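Local coordinates for protein alpha-galactosidase 1 (Saccharomyces cerevisiae, PDB 3LRM) that hydrolyses terminal, non-reducing alpha-D-galactose residues from alpha-galactosides such as raffinose, galactomannans and galactolipids as a secreted, homotetrameric family 27 glycosidase, at residues A[119-124]-A[149-154]; A[35-40]-A[72-77]. The protein carries 2 engineered substitutions. All coordinates share one frame; numbering follows the deposited sequence.

Contact 1: residues A[119-124]-A[149-154]. Engineered in segment 149-154: A149 (natural residue Asp). With FRU (beta-D-fructofuranose), chain K; GLA (alpha-D-galactopyranose), chain B; GLC (alpha-D-glucopyranose), chain C.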
loop_
_atom_site.group_PDB
_atom_site.type_symbol
_atom_site.label_atom_id
_atom_site.label_comp_id
_atom_site.label_asym_id
_atom_site.label_seq_id
_atom_site.Cartn_x
_atom_site.Cartn_y
_atom_site.Cartn_z
ATOM N N TYR A 119 -17.448 0.055 22.045
ATOM C CA TYR A 119 -16.945 0.412 23.353
ATOM C C TYR A 119 -15.919 1.521 23.209
ATOM O O TYR A 119 -15.457 1.803 22.106
ATOM C CB TYR A 119 -16.317 -0.806 24.040
ATOM C CG TYR A 119 -17.211 -2.028 24.088
ATOM C CD1 TYR A 119 -16.977 -3.114 23.245
ATOM C CD2 TYR A 119 -18.299 -2.096 24.969
ATOM C CE1 TYR A 119 -17.791 -4.239 23.280
ATOM C CE2 TYR A 119 -19.125 -3.214 25.008
ATOM C CZ TYR A 119 -18.864 -4.284 24.162
ATOM O OH TYR A 119 -19.669 -5.404 24.190
ATOM N N THR A 120 -15.581 2.166 24.319
ATOM C CA THR A 120 -14.443 3.077 24.355
ATOM C C THR A 120 -13.171 2.251 24.539
ATOM O O THR A 120 -13.231 1.058 24.835
ATOM C CB THR A 120 -14.558 4.116 25.486
ATOM O OG1 THR A 120 -14.452 3.464 26.758
ATOM C CG2 THR A 120 -15.868 4.875 25.398
ATOM N N CYS A 121 -12.025 2.895 24.369
ATOM C CA CYS A 121 -10.735 2.215 24.411
ATOM C C CYS A 121 -10.460 1.528 25.745
ATOM O O CYS A 121 -9.625 0.621 25.819
ATOM C CB CYS A 121 -9.617 3.193 24.044
ATOM S SG CYS A 121 -9.865 3.947 22.410
ATOM N N ALA A 122 -11.172 1.950 26.791
ATOM C CA ALA A 122 -11.065 1.309 28.106
ATOM C C ALA A 122 -12.207 0.330 28.399
ATOM O O ALA A 122 -12.230 -0.303 29.455
ATOM C CB ALA A 122 -10.959 2.352 29.209
ATOM N N GLY A 123 -13.152 0.206 27.473
ATOM C CA GLY A 123 -14.182 -0.829 27.569
ATOM C C GLY A 123 -15.550 -0.389 28.037
ATOM O O GLY A 123 -16.382 -1.229 28.383
ATOM N N TYR A 124 -15.784 0.921 28.029
ATOM C CA TYR A 124 -17.051 1.509 28.470
ATOM C C TYR A 124 -17.970 1.753 27.266
ATOM O O TYR A 124 -17.510 1.684 26.126
ATOM C CB TYR A 124 -16.777 2.801 29.252
ATOM C CG TYR A 124 -15.947 2.578 30.503
ATOM C CD1 TYR A 124 -14.576 2.314 30.415
ATOM C CD2 TYR A 124 -16.530 2.615 31.769
ATOM C CE1 TYR A 124 -13.810 2.095 31.551
ATOM C CE2 TYR A 124 -15.769 2.403 32.918
ATOM C CZ TYR A 124 -14.410 2.147 32.800
ATOM O OH TYR A 124 -13.644 1.927 33.923
ATOM N N ALA A 149 -13.245 9.078 19.806
ATOM C CA ALA A 149 -12.190 8.095 19.539
ATOM C C ALA A 149 -12.541 7.065 18.472
ATOM O O ALA A 149 -13.596 7.151 17.852
ATOM C CB ALA A 149 -11.771 7.412 20.824
ATOM N N ASN A 150 -11.651 6.090 18.276
ATOM C CA ASN A 150 -11.737 5.145 17.164
ATOM C C ASN A 150 -11.678 3.667 17.561
ATOM O O ASN A 150 -11.450 2.804 16.709
ATOM C CB ASN A 150 -10.626 5.443 16.150
ATOM C CG ASN A 150 -10.870 4.797 14.797
ATOM O OD1 ASN A 150 -12.011 4.673 14.355
ATOM N ND2 ASN A 150 -9.796 4.383 14.135
ATOM N N CYS A 151 -11.881 3.371 18.840
ATOM C CA CYS A 151 -11.797 1.993 19.320
ATOM C C CYS A 151 -13.073 1.190 19.073
ATOM O O CYS A 151 -14.188 1.718 19.193
ATOM C CB CYS A 151 -11.462 1.969 20.804
ATOM S SG CYS A 151 -9.748 2.360 21.147
ATOM N N TYR A 152 -12.891 -0.087 18.731
ATOM C CA TYR A 152 -13.989 -1.044 18.539
ATOM C C TYR A 152 -15.032 -0.558 17.534
ATOM O O TYR A 152 -16.223 -0.544 17.810
ATOM C CB TYR A 152 -14.617 -1.435 19.890
ATOM C CG TYR A 152 -13.595 -1.944 20.888
ATOM C CD1 TYR A 152 -13.150 -1.142 21.934
ATOM C CD2 TYR A 152 -13.054 -3.218 20.766
ATOM C CE1 TYR A 152 -12.206 -1.599 22.831
ATOM C CE2 TYR A 152 -12.106 -3.682 21.657
ATOM C CZ TYR A 152 -11.684 -2.868 22.686
ATOM O OH TYR A 152 -10.743 -3.333 23.579
ATOM N N ASN A 153 -14.560 -0.184 16.350
ATOM C CA ASN A 153 -15.403 0.438 15.330
ATOM C C ASN A 153 -16.135 -0.539 14.409
ATOM O O ASN A 153 -16.681 -0.135 13.384
ATOM C CB ASN A 153 -14.579 1.441 14.514
ATOM C CG ASN A 153 -13.375 0.804 13.840
ATOM O OD1 ASN A 153 -13.442 -0.332 13.389
ATOM N ND2 ASN A 153 -12.272 1.543 13.762
ATOM N N LYS A 154 -16.138 -1.821 14.777
ATOM C CA LYS A 154 -16.916 -2.856 14.072
ATOM C C LYS A 154 -16.611 -2.954 12.568
ATOM O O LYS A 154 -17.516 -3.138 11.753
ATOM C CB LYS A 154 -18.423 -2.661 14.309
ATOM C CG LYS A 154 -18.829 -2.662 15.783
ATOM C CD LYS A 154 -20.310 -2.331 15.982
ATOM C CE LYS A 154 -21.197 -3.555 15.800
ATOM N NZ LYS A 154 -22.652 -3.205 15.862
HETATM C C1 FRU K . -3.587 2.410 27.123
HETATM C C2 FRU K . -4.862 1.886 26.443
HETATM C C3 FRU K . -6.104 2.481 27.130
HETATM C C4 FRU K . -6.813 1.331 27.820
HETATM C C5 FRU K . -5.884 0.140 27.658
HETATM C C6 FRU K . -6.664 -1.112 27.266
HETATM O O1 FRU K . -3.555 3.821 27.237
HETATM O O2 FRU K . -4.743 2.144 25.040
HETATM O O3 FRU K . -6.993 3.149 26.261
HETATM O O4 FRU K . -6.989 1.635 29.186
HETATM O O5 FRU K . -4.914 0.488 26.683
HETATM O O6 FRU K . -6.210 -1.679 26.053
HETATM C C1 GLA B . -7.405 6.487 22.798
HETATM C C2 GLA B . -6.919 7.919 22.584
HETATM C C3 GLA B . -6.212 8.420 23.851
HETATM C C4 GLA B . -7.102 8.242 25.086
HETATM C C5 GLA B . -7.625 6.800 25.158
HETATM C C6 GLA B . -8.560 6.556 26.340
HETATM O O2 GLA B . -6.050 7.961 21.448
HETATM O O3 GLA B . -5.823 9.792 23.707
HETATM O O4 GLA B . -8.190 9.174 25.023
HETATM O O5 GLA B . -8.287 6.467 23.931
HETATM O O6 GLA B . -8.505 5.185 26.750
HETATM C C1 GLC C . -5.788 1.709 24.174
HETATM C C2 GLC C . -5.382 0.567 23.221
HETATM C C3 GLC C . -4.489 1.065 22.088
HETATM C C4 GLC C . -5.156 2.245 21.393
HETATM C C5 GLC C . -5.460 3.346 22.409
HETATM C C6 GLC C . -6.153 4.527 21.728
HETATM O O2 GLC C . -4.750 -0.493 23.905
HETATM O O3 GLC C . -4.268 0.028 21.162
HETATM O O4 GLC C . -4.307 2.728 20.384
HETATM O O5 GLC C . -6.287 2.829 23.445
HETATM O O6 GLC C . -6.461 5.556 22.644
#

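Contact 2: residues A[35-40]-A[72-77]. With GLA (alpha-D-galactopyranose), chain B; FRU (beta-D-fructofuranose), chain K.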
loop_
_atom_site.group_PDB
_atom_site.type_symbol
_atom_site.label_atom_id
_atom_site.label_comp_id
_atom_site.label_asym_id
_atom_site.label_seq_id
_atom_site.Cartn_x
_atom_site.Cartn_y
_atom_site.Cartn_z
ATOM N N ASP A 35 -6.288 17.727 29.628
ATOM C CA ASP A 35 -6.869 16.390 29.605
ATOM C C ASP A 35 -6.223 15.523 30.688
ATOM O O ASP A 35 -5.013 15.579 30.899
ATOM C CB ASP A 35 -6.671 15.766 28.218
ATOM C CG ASP A 35 -7.445 14.483 28.036
ATOM O OD1 ASP A 35 -7.143 13.496 28.736
ATOM O OD2 ASP A 35 -8.347 14.455 27.172
ATOM N N ASN A 36 -7.036 14.716 31.359
ATOM C CA ASN A 36 -6.579 13.888 32.487
ATOM C C ASN A 36 -5.835 12.589 32.124
ATOM O O ASN A 36 -5.223 11.951 32.993
ATOM C CB ASN A 36 -7.768 13.544 33.378
ATOM C CG ASN A 36 -8.906 12.908 32.603
ATOM O OD1 ASN A 36 -8.993 11.682 32.496
ATOM N ND2 ASN A 36 -9.764 13.742 32.026
ATOM N N TRP A 37 -5.890 12.199 30.850
ATOM C CA TRP A 37 -5.367 10.899 30.418
ATOM C C TRP A 37 -3.872 10.679 30.700
ATOM O O TRP A 37 -3.518 9.752 31.438
ATOM C CB TRP A 37 -5.677 10.629 28.936
ATOM C CG TRP A 37 -5.401 9.207 28.557
ATOM C CD1 TRP A 37 -4.423 8.750 27.705
ATOM C CD2 TRP A 37 -6.085 8.043 29.043
ATOM N NE1 TRP A 37 -4.472 7.374 27.624
ATOM C CE2 TRP A 37 -5.481 6.916 28.433
ATOM C CE3 TRP A 37 -7.159 7.843 29.925
ATOM C CZ2 TRP A 37 -5.910 5.606 28.687
ATOM C CZ3 TRP A 37 -7.588 6.536 30.175
ATOM C CH2 TRP A 37 -6.963 5.437 29.558
ATOM N N ASN A 38 -3.017 11.540 30.131
ATOM C CA ASN A 38 -1.548 11.392 30.190
ATOM C C ASN A 38 -0.951 11.057 31.551
ATOM O O ASN A 38 0.182 10.576 31.629
ATOM C CB ASN A 38 -0.850 12.639 29.640
ATOM C CG ASN A 38 -0.818 12.678 28.124
ATOM O OD1 ASN A 38 -1.742 12.199 27.449
ATOM N ND2 ASN A 38 0.245 13.265 27.573
ATOM N N THR A 39 -1.701 11.324 32.620
ATOM C CA THR A 39 -1.212 11.068 33.970
ATOM C C THR A 39 -2.173 10.224 34.785
ATOM O O THR A 39 -1.752 9.247 35.417
ATOM C CB THR A 39 -0.923 12.375 34.754
ATOM O OG1 THR A 39 -2.106 13.187 34.786
ATOM C CG2 THR A 39 0.239 13.157 34.129
ATOM N N PHE A 40 -3.457 10.595 34.770
ATOM C CA PHE A 40 -4.452 9.946 35.645
ATOM C C PHE A 40 -5.177 8.751 35.022
ATOM O O PHE A 40 -5.842 7.979 35.737
ATOM C CB PHE A 40 -5.473 10.961 36.166
ATOM C CG PHE A 40 -4.859 12.214 36.706
ATOM C CD1 PHE A 40 -4.842 13.380 35.939
ATOM C CD2 PHE A 40 -4.298 12.236 37.978
ATOM C CE1 PHE A 40 -4.278 14.556 36.432
ATOM C CE2 PHE A 40 -3.728 13.407 38.481
ATOM C CZ PHE A 40 -3.720 14.571 37.703
ATOM N N ASP A 72 -11.687 12.520 30.011
ATOM C CA ASP A 72 -11.386 11.448 29.082
ATOM C C ASP A 72 -12.229 10.185 29.332
ATOM O O ASP A 72 -13.414 10.278 29.632
ATOM C CB ASP A 72 -9.892 11.143 29.120
ATOM C CG ASP A 72 -9.376 10.645 27.798
ATOM O OD1 ASP A 72 -9.103 11.480 26.910
ATOM O OD2 ASP A 72 -9.248 9.414 27.654
ATOM N N ASP A 73 -11.611 9.016 29.195
ATOM C CA ASP A 73 -12.312 7.735 29.288
ATOM C C ASP A 73 -12.619 7.343 30.736
ATOM O O ASP A 73 -12.182 8.008 31.677
ATOM C CB ASP A 73 -11.478 6.635 28.609
ATOM C CG ASP A 73 -12.329 5.531 28.005
ATOM O OD1 ASP A 73 -13.533 5.465 28.305
ATOM O OD2 ASP A 73 -11.792 4.725 27.221
ATOM N N CYS A 74 -13.373 6.255 30.891
ATOM C CA CYS A 74 -13.674 5.632 32.186
ATOM C C CYS A 74 -14.517 6.539 33.091
ATOM O O CYS A 74 -14.222 6.695 34.279
ATOM C CB CYS A 74 -12.385 5.157 32.899
ATOM S SG CYS A 74 -10.936 4.907 31.803
ATOM N N TRP A 75 -15.565 7.134 32.526
ATOM C CA TRP A 75 -16.413 8.072 33.271
ATOM C C TRP A 75 -17.839 7.568 33.447
ATOM O O TRP A 75 -18.546 8.005 34.358
ATOM C CB TRP A 75 -16.437 9.454 32.609
ATOM C CG TRP A 75 -17.066 9.459 31.249
ATOM C CD1 TRP A 75 -16.424 9.364 30.048
ATOM C CD2 TRP A 75 -18.467 9.550 30.947
ATOM N NE1 TRP A 75 -17.330 9.403 29.019
ATOM C CE2 TRP A 75 -18.592 9.511 29.540
ATOM C CE3 TRP A 75 -19.629 9.666 31.731
ATOM C CZ2 TRP A 75 -19.834 9.581 28.894
ATOM C CZ3 TRP A 75 -20.865 9.733 31.089
ATOM C CH2 TRP A 75 -20.955 9.691 29.683
ATOM N N SER A 76 -18.265 6.674 32.557
ATOM C CA SER A 76 -19.620 6.127 32.600
ATOM C C SER A 76 -19.642 4.815 33.377
ATOM O O SER A 76 -18.591 4.211 33.618
ATOM C CB SER A 76 -20.161 5.922 31.186
ATOM O OG SER A 76 -19.327 5.041 30.458
ATOM N N SER A 77 -20.838 4.386 33.778
ATOM C CA SER A 77 -21.000 3.118 34.491
ATOM C C SER A 77 -21.745 2.102 33.633
ATOM O O SER A 77 -21.672 0.890 33.869
ATOM C CB SER A 77 -21.730 3.325 35.819
ATOM O OG SER A 77 -23.014 3.890 35.614
HETATM C C1 GLA B . -7.405 6.487 22.798
HETATM C C2 GLA B . -6.919 7.919 22.584
HETATM C C3 GLA B . -6.212 8.420 23.851
HETATM C C4 GLA B . -7.102 8.242 25.086
HETATM C C5 GLA B . -7.625 6.800 25.158
HETATM C C6 GLA B . -8.560 6.556 26.340
HETATM O O2 GLA B . -6.050 7.961 21.448
HETATM O O3 GLA B . -5.823 9.792 23.707
HETATM O O4 GLA B . -8.190 9.174 25.023
HETATM O O5 GLA B . -8.287 6.467 23.931
HETATM O O6 GLA B . -8.505 5.185 26.750
HETATM C C1 FRU K . -3.587 2.410 27.123
HETATM C C2 FRU K . -4.862 1.886 26.443
HETATM C C3 FRU K . -6.104 2.481 27.130
HETATM C C4 FRU K . -6.813 1.331 27.820
HETATM C C5 FRU K . -5.884 0.140 27.658
HETATM C C6 FRU K . -6.664 -1.112 27.266
HETATM O O1 FRU K . -3.555 3.821 27.237
HETATM O O2 FRU K . -4.743 2.144 25.040
HETATM O O3 FRU K . -6.993 3.149 26.261
HETATM O O4 FRU K . -6.989 1.635 29.186
HETATM O O5 FRU K . -4.914 0.488 26.683
HETATM O O6 FRU K . -6.210 -1.679 26.053
#

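Contact 1: residues A[119-124]-A[149-154]
C121 and C151 turn their sulfurs to the same staggered position, anti to the carbonyl carbon and beside the backbone N, and close a disulfide with chi3 of 100°. The bond ties two loops of the TIM barrel, those that follow strands 109-115 and 145-149, beside the active site. Residues 120-123 form a type I beta turn that presents C121 to the bound trisaccharide: its SG lies 3.3 Å from O5 of the galactose, and its CB 3.4 Å from O3 of the fructose. At the end of strand 145-149, A149 is an engineered replacement for the nucleophilic aspartate; its CB reaches the C121 sulfur at 4.3 Å. Farther from the sugar, Y119 points an edge at the face of the Y152 ring in a T-shaped pair, centroids 5.9 Å apart and planes at 83°. Y152 is additionally packed against S20 of a second subunit, which also touches Y119, so this end of the contact borders a subunit interface. The carbonyl oxygens of Y119 and C151 approach as two acceptors, and the hydroxyl of S115 donates to C151 O. T120 O lies at the edge of the Y152 ring, near its plane, 3.5 Å from CE1.

Contact 2: residues A[35-40]-A[72-77]
W37 and D72 meet at the galactose subsite of this TIM-barrel glycosidase. With CG anti to the backbone N (chi1 -168°), the W37 indole is brought against the galactose: D72 OD2 comes 3.5 Å from W37 CE3, while galactose O6 lies over one face of the ring. At the ring edge are O1 of the fructose and the sulfur of C74, 4.1 Å from W37 CZ3 in a sulfur-aromatic contact; C74 is itself disulfide-bonded to C42. Were this indole replaced by an alanine, galactose C4 and C6 would probably lose their aromatic platform and the sugar would be freer to shift.

The polar contacts centre on carboxylates. D72 OD2 accepts from galactose O4 at 2.8 Å, whereas D73 OD2 receives O6 only weakly, at 3.4 Å. Within 72-77, D73 OD1 also accepts from the backbone N-H of C74. In a capping bond, D35 OD1 accepts from W37 N at 2.8 Å, just ahead of the turn that leads into the short helix.

D35 OD2 and D72 OD1 are neighbouring acceptors, 3.1 Å apart, with the carboxylate planes at 69°. K147 forms a salt bridge with D72 OD1 and a weak, long ion pair with D35 OD2, and its charge is likely to balance theirs in part.

D35 ends strand 32-35 and leads into the short helix 37-40, while 72-77 runs from just beyond the adjacent parallel strand 68-70 into the hairpin strand 76-79, with Y113 of strand 109-115 packed against D72 and D73.

Overall arrangement
Both contacts are largely buried and join segments at the C-terminal ends of neighbouring strands of the barrel's parallel sheet: contact 2 comes from strands 32-35 and 68-70, contact 1 from the next two, 109-115 and 145-149. They meet at D73, whose carboxylate accepts from T120 OG1 (2.7 Å to OD1) and from A122 N (2.9 Å to OD2), and both touch the galactose and fructose. Their chemistry differs. Contact 1 is covalent and aromatic, and its tyrosine end reaches a second subunit; contact 2, touched by no other protein chain, combines charged acceptors for sugar hydroxyls with an indole platform. Together they line adjoining walls of one substrate pocket.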